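PDB 3PPI: 3-hydroxyacyl-CoA dehydrogenase type-2 from Mycobacterium avium, which probably catalyses the NAD-dependent oxidation of 3-hydroxyacyl-CoA thioesters to 3-oxoacyl-CoA, as a member of the short-chain dehydrogenase/reductase family. Local coordinates for residues V47-A52 with E251-A256; A257-N262 with E268-D273. All blocks are in the same frame, centred on the assembly; numbering follows the deposited sequence.

Contact 1 (V47-A52 with E251-A256)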
loop_
_atom_site.group_PDB
_atom_site.type_symbol
_atom_site.label_atom_id
_atom_site.label_comp_id
_atom_site.label_asym_id
_atom_site.label_seq_id
_atom_site.Cartn_x
_atom_site.Cartn_y
_atom_site.Cartn_z
ATOM N N VAL A 47 -25.300 -12.655 8.523
ATOM C CA VAL A 47 -26.602 -12.619 9.185
ATOM C C VAL A 47 -26.691 -13.669 10.307
ATOM O O VAL A 47 -27.048 -13.341 11.448
ATOM C CB VAL A 47 -27.755 -12.808 8.191
ATOM C CG1 VAL A 47 -29.090 -13.001 8.939
ATOM C CG2 VAL A 47 -27.830 -11.606 7.226
ATOM N N ARG A 48 -26.360 -14.914 9.977
ATOM C CA ARG A 48 -26.434 -16.008 10.944
ATOM C C ARG A 48 -25.568 -15.704 12.174
ATOM O O ARG A 48 -25.996 -15.915 13.305
ATOM C CB ARG A 48 -26.001 -17.330 10.297
ATOM C CG ARG A 48 -26.996 -17.869 9.278
ATOM C CD ARG A 48 -26.563 -19.212 8.744
ATOM N NE ARG A 48 -27.471 -19.728 7.713
ATOM C CZ ARG A 48 -28.607 -20.378 7.958
ATOM N NH1 ARG A 48 -29.012 -20.590 9.207
ATOM N NH2 ARG A 48 -29.351 -20.807 6.946
ATOM N N ARG A 49 -24.356 -15.216 11.940
ATOM C CA ARG A 49 -23.416 -14.886 13.015
ATOM C C ARG A 49 -23.928 -13.743 13.884
ATOM O O ARG A 49 -23.927 -13.839 15.106
ATOM C CB ARG A 49 -22.054 -14.491 12.432
ATOM C CG ARG A 49 -21.016 -13.998 13.444
ATOM C CD ARG A 49 -20.726 -15.014 14.546
ATOM N NE ARG A 49 -19.742 -14.480 15.489
ATOM C CZ ARG A 49 -18.423 -14.637 15.413
ATOM N NH1 ARG A 49 -17.854 -15.329 14.439
ATOM N NH2 ARG A 49 -17.657 -14.077 16.334
ATOM N N LEU A 50 -24.329 -12.643 13.256
ATOM C CA LEU A 50 -24.779 -11.487 14.031
ATOM C C LEU A 50 -26.063 -11.808 14.812
ATOM O O LEU A 50 -26.216 -11.384 15.951
ATOM C CB LEU A 50 -24.968 -10.271 13.137
ATOM C CG LEU A 50 -23.721 -9.697 12.461
ATOM C CD1 LEU A 50 -24.108 -8.399 11.690
ATOM C CD2 LEU A 50 -22.599 -9.441 13.462
ATOM N N HIS A 51 -26.957 -12.587 14.204
ATOM C CA HIS A 51 -28.176 -13.034 14.863
ATOM C C HIS A 51 -27.857 -13.917 16.086
ATOM O O HIS A 51 -28.402 -13.702 17.171
ATOM C CB HIS A 51 -29.069 -13.777 13.858
ATOM C CG HIS A 51 -30.309 -14.348 14.469
ATOM N ND1 HIS A 51 -30.374 -15.635 14.955
ATOM C CD2 HIS A 51 -31.524 -13.799 14.694
ATOM C CE1 HIS A 51 -31.581 -15.859 15.442
ATOM N NE2 HIS A 51 -32.299 -14.761 15.292
ATOM N N ALA A 52 -26.964 -14.892 15.914
ATOM C CA ALA A 52 -26.515 -15.733 17.029
ATOM C C ALA A 52 -25.828 -14.926 18.142
ATOM O O ALA A 52 -25.911 -15.291 19.307
ATOM C CB ALA A 52 -25.587 -16.825 16.536
ATOM N N GLU A 251 -15.833 -17.721 7.848
ATOM C CA GLU A 251 -14.587 -16.946 8.105
ATOM C C GLU A 251 -14.778 -15.466 7.836
ATOM O O GLU A 251 -14.268 -14.614 8.583
ATOM C CB GLU A 251 -13.398 -17.530 7.331
ATOM C CG GLU A 251 -12.921 -18.869 7.955
ATOM C CD GLU A 251 -12.140 -19.780 7.002
ATOM O OE1 GLU A 251 -12.210 -19.625 5.761
ATOM O OE2 GLU A 251 -11.450 -20.677 7.519
ATOM N N PHE A 252 -15.513 -15.149 6.772
ATOM C CA PHE A 252 -15.860 -13.769 6.468
ATOM C C PHE A 252 -16.717 -13.179 7.594
ATOM O O PHE A 252 -16.477 -12.062 8.045
ATOM C CB PHE A 252 -16.625 -13.698 5.138
ATOM C CG PHE A 252 -17.066 -12.314 4.775
ATOM C CD1 PHE A 252 -16.266 -11.493 4.019
ATOM C CD2 PHE A 252 -18.289 -11.825 5.217
ATOM C CE1 PHE A 252 -16.674 -10.202 3.695
ATOM C CE2 PHE A 252 -18.692 -10.548 4.903
ATOM C CZ PHE A 252 -17.892 -9.741 4.125
ATOM N N ALA A 253 -17.747 -13.927 7.992
ATOM C CA ALA A 253 -18.655 -13.507 9.051
ATOM C C ALA A 253 -17.900 -13.237 10.344
ATOM O O ALA A 253 -18.219 -12.290 11.066
ATOM C CB ALA A 253 -19.746 -14.571 9.286
ATOM N N ASP A 254 -16.890 -14.057 10.622
ATOM C CA ASP A 254 -16.092 -13.908 11.840
ATOM C C ASP A 254 -15.265 -12.612 11.798
ATOM O O ASP A 254 -15.143 -11.926 12.801
ATOM C CB ASP A 254 -15.181 -15.127 12.016
ATOM C CG ASP A 254 -14.398 -15.096 13.306
ATOM O OD1 ASP A 254 -15.021 -15.208 14.383
ATOM O OD2 ASP A 254 -13.162 -14.995 13.243
ATOM N N ALA A 255 -14.698 -12.288 10.639
ATOM C CA ALA A 255 -13.987 -11.035 10.439
ATOM C C ALA A 255 -14.920 -9.840 10.575
ATOM O O ALA A 255 -14.580 -8.846 11.222
ATOM C CB ALA A 255 -13.303 -11.029 9.068
ATOM N N ALA A 256 -16.104 -9.938 9.978
ATOM C CA ALA A 256 -17.086 -8.859 10.071
ATOM C C ALA A 256 -17.433 -8.602 11.519
ATOM O O ALA A 256 -17.419 -7.451 11.955
ATOM C CB ALA A 256 -18.350 -9.163 9.253
HETATM O O HOH W 1 -15.017 -12.286 15.618
#

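Contact 2 (A257-N262 with E268-D273)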
loop_
_atom_site.group_PDB
_atom_site.type_symbol
_atom_site.label_atom_id
_atom_site.label_comp_id
_atom_site.label_asym_id
_atom_site.label_seq_id
_atom_site.Cartn_x
_atom_site.Cartn_y
_atom_site.Cartn_z
ATOM N N ALA A 257 -17.692 -9.667 12.275
ATOM C CA ALA A 257 -18.060 -9.524 13.687
ATOM C C ALA A 257 -16.934 -8.860 14.464
ATOM O O ALA A 257 -17.177 -8.011 15.310
ATOM C CB ALA A 257 -18.417 -10.883 14.312
ATOM N N PHE A 258 -15.700 -9.259 14.186
ATOM C CA PHE A 258 -14.536 -8.641 14.828
ATOM C C PHE A 258 -14.470 -7.131 14.562
ATOM O O PHE A 258 -14.187 -6.342 15.466
ATOM C CB PHE A 258 -13.237 -9.302 14.336
ATOM C CG PHE A 258 -11.999 -8.565 14.753
ATOM C CD1 PHE A 258 -11.551 -8.628 16.058
ATOM C CD2 PHE A 258 -11.295 -7.787 13.850
ATOM C CE1 PHE A 258 -10.402 -7.946 16.444
ATOM C CE2 PHE A 258 -10.153 -7.083 14.239
ATOM C CZ PHE A 258 -9.715 -7.164 15.548
ATOM N N LEU A 259 -14.694 -6.728 13.318
ATOM C CA LEU A 259 -14.639 -5.297 12.967
ATOM C C LEU A 259 -15.740 -4.491 13.652
ATOM O O LEU A 259 -15.581 -3.302 13.935
ATOM C CB LEU A 259 -14.722 -5.115 11.459
ATOM C CG LEU A 259 -13.501 -5.642 10.693
ATOM C CD1 LEU A 259 -13.680 -5.552 9.176
ATOM C CD2 LEU A 259 -12.251 -4.920 11.134
ATOM N N LEU A 260 -16.856 -5.146 13.909
ATOM C CA LEU A 260 -17.963 -4.533 14.615
ATOM C C LEU A 260 -17.704 -4.402 16.105
ATOM O O LEU A 260 -18.209 -3.465 16.722
ATOM C CB LEU A 260 -19.249 -5.326 14.383
ATOM C CG LEU A 260 -19.806 -5.337 12.952
ATOM C CD1 LEU A 260 -21.115 -6.084 12.921
ATOM C CD2 LEU A 260 -19.986 -3.931 12.384
ATOM N N THR A 261 -16.946 -5.322 16.696
ATOM C CA THR A 261 -16.813 -5.367 18.157
ATOM C C THR A 261 -15.503 -4.796 18.721
ATOM O O THR A 261 -15.498 -4.305 19.850
ATOM C CB THR A 261 -16.965 -6.805 18.689
ATOM O OG1 THR A 261 -16.016 -7.655 18.035
ATOM C CG2 THR A 261 -18.399 -7.323 18.439
ATOM N N ASN A 262 -14.399 -4.856 17.983
ATOM C CA ASN A 262 -13.129 -4.336 18.510
ATOM C C ASN A 262 -13.189 -2.812 18.501
ATOM O O ASN A 262 -13.413 -2.212 17.452
ATOM C CB ASN A 262 -11.946 -4.793 17.651
ATOM C CG ASN A 262 -10.623 -4.303 18.194
ATOM O OD1 ASN A 262 -10.279 -3.133 18.053
ATOM N ND2 ASN A 262 -9.876 -5.199 18.835
ATOM N N GLU A 268 -9.674 0.980 8.417
ATOM C CA GLU A 268 -8.754 -0.068 8.021
ATOM C C GLU A 268 -9.396 -0.997 7.004
ATOM O O GLU A 268 -10.602 -1.244 7.028
ATOM C CB GLU A 268 -8.295 -0.837 9.279
ATOM C CG GLU A 268 -7.598 -2.212 9.071
ATOM C CD GLU A 268 -6.286 -2.129 8.282
ATOM O OE1 GLU A 268 -6.034 -1.110 7.565
ATOM O OE2 GLU A 268 -5.508 -3.104 8.355
ATOM N N VAL A 269 -8.577 -1.494 6.093
ATOM C CA VAL A 269 -8.979 -2.536 5.162
ATOM C C VAL A 269 -8.279 -3.839 5.553
ATOM O O VAL A 269 -7.039 -3.894 5.619
ATOM C CB VAL A 269 -8.603 -2.191 3.723
ATOM C CG1 VAL A 269 -9.052 -3.327 2.791
ATOM C CG2 VAL A 269 -9.247 -0.870 3.310
ATOM N N MET A 270 -9.078 -4.861 5.836
ATOM C CA MET A 270 -8.571 -6.169 6.245
ATOM C C MET A 270 -8.613 -7.140 5.069
ATOM O O MET A 270 -9.698 -7.515 4.602
ATOM C CB MET A 270 -9.431 -6.749 7.367
ATOM C CG MET A 270 -8.985 -8.136 7.797
ATOM S SD MET A 270 -10.206 -9.070 8.756
ATOM C CE MET A 270 -10.326 -8.104 10.225
ATOM N N ARG A 271 -7.441 -7.562 4.603
ATOM C CA ARG A 271 -7.356 -8.632 3.603
ATOM C C ARG A 271 -7.686 -9.968 4.248
ATOM O O ARG A 271 -7.104 -10.318 5.279
ATOM C CB ARG A 271 -5.953 -8.708 2.977
ATOM C CG ARG A 271 -5.487 -7.455 2.229
ATOM C CD ARG A 271 -4.112 -7.658 1.566
ATOM N NE ARG A 271 -4.178 -8.707 0.539
ATOM C CZ ARG A 271 -3.895 -8.569 -0.754
ATOM N NH1 ARG A 271 -3.427 -7.436 -1.250
ATOM N NH2 ARG A 271 -4.035 -9.617 -1.567
ATOM N N LEU A 272 -8.605 -10.710 3.641
ATOM C CA LEU A 272 -9.043 -12.021 4.163
ATOM C C LEU A 272 -8.946 -13.016 3.005
ATOM O O LEU A 272 -9.891 -13.173 2.234
ATOM C CB LEU A 272 -10.473 -11.922 4.683
ATOM C CG LEU A 272 -11.045 -13.133 5.406
ATOM C CD1 LEU A 272 -10.288 -13.344 6.708
ATOM C CD2 LEU A 272 -12.565 -12.977 5.645
ATOM N N ASP A 273 -7.768 -13.609 2.837
ATOM C CA ASP A 273 -7.390 -14.188 1.549
ATOM C C ASP A 273 -6.390 -15.365 1.549
ATOM O O ASP A 273 -5.906 -15.755 0.481
ATOM C CB ASP A 273 -6.858 -13.064 0.647
ATOM C CG ASP A 273 -5.570 -12.408 1.178
ATOM O OD1 ASP A 273 -4.893 -12.932 2.107
ATOM O OD2 ASP A 273 -5.220 -11.342 0.629
#

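Contact 1 (V47-A52 with E251-A256)
Arg49 and Asp254 form the charged part of this helix-to-helix contact. Arg49 NH1 gives a nearly straight hydrogen bond to Asp254 OD1 (2.8 Å, 167°), within a salt bridge. The oxygen lies at the edge of the guanidinium, almost in its plane, and accepts through its anti lone pair, while the carboxylate plane is turned 37° from the guanidinium. Arg49 CB points at the neighbouring helix, and a bend at chi2 (57°) turns the long chain from beside Ala253 toward Asp254, a reach suited to this partly exposed edge. Asp53 pairs with Arg49 NE, and Asn262 of the second subunit binds Asp254 OD2, so each charged group has a second partner.

A water adds a second link: it donates to Asp254 O at 2.8 Å and accepts a weak bond from Arg49 NH2.

Nearer the two backbones the packing is apolar: Arg49 CB meets Ala253 CB at 3.9 Å. The small alanine lets the helices come close, with the CA atoms of Arg49 and Ala253 6.3 Å apart.

The contact joins helix 41-52, the first helix of the Rossmann fold, to helix 249-261. Val47 and Leu50 pack on strand 56-61, Phe252 and Ala256 on strand 210-217.

Contact 2 (A257-N262 with E268-D273)
Asp273 OD2 is gripped by two nitrogens of Arg271, NE at 2.8 Å and NH2 at 3.0 Å, at the end of the strand whose Met270 reaches the helix. Arg271 approaches side-on, with the oxygen within 4° of the guanidinium plane and met nearly along its own C-O direction. Glu179 takes Arg271 NH1, so this buried arginine has two acidic partners that probably offset its charge in this buried place.

Across the contact itself there is no hydrogen bond; it is made by a methionine methyl. Met270 CE touches Phe258 CD2 at 3.8 Å, coming obliquely to the ring, and Leu259 CD2 at the same distance. The chain of Met270 runs out extended from the strand, CG anti to the backbone N (chi1 178°), then bends at chi3 to set the methyl against both side chains. A slim, flexible thioether suits this span between a helix and a strand whose nearest CA atoms are 9.1 Å apart.

At the helix end, Thr261 OG1 bonds back to Ala257 O at 3.0 Å.

Phe258 stacks on Phe258 of the second subunit, and Glu268 OE2 of that subunit accepts a hydrogen bond from Arg271 N. Within the chain, Leu259 lies on strands 167-172 and 210-217, and strand 269-272, the last of the parallel sheet, pairs with strand 210-217.

In the fold
Both contacts use helix 249-261, and in sequence they follow one another along it. Contact 1 faces helix 41-52 at a partly exposed edge, where charge and water do much of the joining; contact 2 is buried, and its helix meets the outermost strand 269-272 through apolar groups alone. The two are continuous: Ala255 CB packs on Met270 SD at 3.7 Å, and Leu50 CD2 on Leu260 CD1 at 3.7 Å, so apolar side chains run on from one to the other. The second subunit touches both: at contact 1 by polar bonds to the helix, at contact 2 by aromatic stacking as well as bonds to the strand.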